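Local coordinates for peroxisomal fatty acid beta-oxidation multifunctional protein MFP2 (Arabidopsis thaliana, PDB 2WTB) that catalyses the hydration of long-chain enoyl-CoA and the oxidation of 3-hydroxyacyl-CoA in peroxisomal fatty acid beta-oxidation during seed germination, at residues 129-134 with 188-193. Sequence-based numbering, arbitrary orientation.
Sequences SAPAAQ and VPPAEL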
loop_
_atom_site.group_PDB
_atom_site.type_symbol
_atom_site.label_atom_id
_atom_site.label_comp_id
_atom_site.label_asym_id
_atom_site.label_seq_id
_atom_site.Cartn_x
_atom_site.Cartn_y
_atom_site.Cartn_z
ATOM N N SER A 129 -15.856 22.241 -11.544
ATOM C CA SER A 129 -14.746 21.777 -10.720
ATOM C C SER A 129 -13.608 22.787 -10.627
ATOM O O SER A 129 -13.400 23.596 -11.532
ATOM C CB SER A 129 -14.213 20.443 -11.249
ATOM O OG SER A 129 -13.235 19.900 -10.379
ATOM N N ALA A 130 -12.877 22.726 -9.519
ATOM C CA ALA A 130 -11.693 23.550 -9.325
ATOM C C ALA A 130 -10.504 22.889 -10.012
ATOM O O ALA A 130 -10.466 21.667 -10.147
ATOM C CB ALA A 130 -11.421 23.740 -7.843
ATOM N N PRO A 131 -9.526 23.700 -10.438
ATOM C CA PRO A 131 -8.390 23.300 -11.275
ATOM C C PRO A 131 -7.854 21.879 -11.071
ATOM O O PRO A 131 -8.060 21.036 -11.942
ATOM C CB PRO A 131 -7.332 24.342 -10.923
ATOM C CG PRO A 131 -8.142 25.580 -10.699
ATOM C CD PRO A 131 -9.466 25.135 -10.104
ATOM N N ALA A 132 -7.179 21.610 -9.960
ATOM C CA ALA A 132 -6.483 20.331 -9.820
ATOM C C ALA A 132 -7.229 19.283 -8.995
ATOM O O ALA A 132 -6.605 18.420 -8.377
ATOM C CB ALA A 132 -5.085 20.552 -9.254
ATOM N N ALA A 133 -8.557 19.347 -8.990
ATOM C CA ALA A 133 -9.355 18.396 -8.223
ATOM C C ALA A 133 -9.180 16.969 -8.749
ATOM O O ALA A 133 -8.913 16.765 -9.932
ATOM C CB ALA A 133 -10.819 18.797 -8.238
ATOM N N GLN A 134 -9.321 15.988 -7.861
ATOM C CA GLN A 134 -9.168 14.585 -8.241
ATOM C C GLN A 134 -10.508 13.880 -8.372
ATOM O O GLN A 134 -11.370 13.993 -7.502
ATOM C CB GLN A 134 -8.288 13.837 -7.240
ATOM C CG GLN A 134 -6.811 14.138 -7.373
ATOM C CD GLN A 134 -5.962 13.194 -6.555
ATOM O OE1 GLN A 134 -4.768 13.421 -6.365
ATOM N NE2 GLN A 134 -6.575 12.123 -6.062
ATOM N N VAL A 188 -13.232 26.234 -13.139
ATOM C CA VAL A 188 -13.108 27.614 -12.687
ATOM C C VAL A 188 -12.335 27.658 -11.377
ATOM O O VAL A 188 -12.178 26.631 -10.714
ATOM C CB VAL A 188 -14.490 28.263 -12.482
ATOM C CG1 VAL A 188 -15.248 28.318 -13.796
ATOM C CG2 VAL A 188 -15.287 27.499 -11.430
ATOM N N PRO A 189 -11.837 28.851 -11.005
ATOM C CA PRO A 189 -11.134 29.046 -9.734
ATOM C C PRO A 189 -12.023 28.682 -8.550
ATOM O O PRO A 189 -13.236 28.882 -8.614
ATOM C CB PRO A 189 -10.846 30.551 -9.724
ATOM C CG PRO A 189 -10.834 30.942 -11.156
ATOM C CD PRO A 189 -11.864 30.081 -11.815
ATOM N N PRO A 190 -11.421 28.163 -7.472
ATOM C CA PRO A 190 -12.166 27.702 -6.295
ATOM C C PRO A 190 -13.153 28.748 -5.789
ATOM O O PRO A 190 -14.194 28.397 -5.234
ATOM C CB PRO A 190 -11.065 27.481 -5.254
ATOM C CG PRO A 190 -9.839 27.208 -6.055
ATOM C CD PRO A 190 -9.963 28.039 -7.296
ATOM N N ALA A 191 -12.824 30.021 -5.988
ATOM C CA ALA A 191 -13.632 31.116 -5.463
ATOM C C ALA A 191 -14.854 31.419 -6.329
ATOM O O ALA A 191 -15.733 32.178 -5.926
ATOM C CB ALA A 191 -12.776 32.368 -5.292
ATOM N N GLU A 192 -14.905 30.825 -7.517
ATOM C CA GLU A 192 -16.024 31.037 -8.429
ATOM C C GLU A 192 -16.864 29.773 -8.563
ATOM O O GLU A 192 -17.889 29.765 -9.240
ATOM C CB GLU A 192 -15.520 31.485 -9.800
ATOM C CG GLU A 192 -14.706 32.772 -9.769
ATOM C CD GLU A 192 -14.309 33.245 -11.153
ATOM O OE1 GLU A 192 -14.869 32.729 -12.143
ATOM O OE2 GLU A 192 -13.438 34.135 -11.253
ATOM N N LEU A 193 -16.422 28.715 -7.892
ATOM C CA LEU A 193 -17.044 27.396 -7.976
ATOM C C LEU A 193 -18.566 27.421 -7.818
ATOM O O LEU A 193 -19.299 27.073 -8.745
ATOM C CB LEU A 193 -16.432 26.478 -6.920
ATOM C CG LEU A 193 -16.412 24.981 -7.195
ATOM C CD1 LEU A 193 -15.647 24.690 -8.472
ATOM C CD2 LEU A 193 -15.780 24.266 -6.016
#
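L193 carries CG anti to its backbone N (chi1 -152°), and a chi2 of 59° then turns CD1 toward the other segment. There CD1 lies over the S129-A130 peptide, 3.5 Å from S129 C. In S129 the CB points away from 188-193, and OG, anti to its own N, donates to A130 O, in the carbonyl plane on a lone pair. A130 O also accepts from A133 N across the type I turn A130-A133, so two donors hold this carbonyl as the chain leaves strand 126-129.

Between the segments the backbone does the polar work. V188 N donates to S129 O at 3.1 Å, nearly along the C=O axis, with 151° at the hydrogen. V188 O in turn faces A130 CA at 3.4 Å in an almost straight CA-H...O contact, and P131 CD lies 3.2 Å from that same oxygen. Proline suits position 131 because its ring-fixed negative phi fits the first corner of the turn, where its CD methylene, in place of an N-H, lies against V188 O. A130 CB, a single methyl, touches P190 CG at 4.2 Å and, more loosely, the CD1 of L193. P190 takes the first corner of the bend closed by E192 N to P189 O, leading into helix 193-205. Buried L193 offers a branched apolar end that also touches I128 and A108.

S129 further pairs with A186, so the V188 bond continues the parallel pairing of strands 126-129 and 186-187, at the edge of the sheet in the crotonase-fold hydratase/isomerase domain.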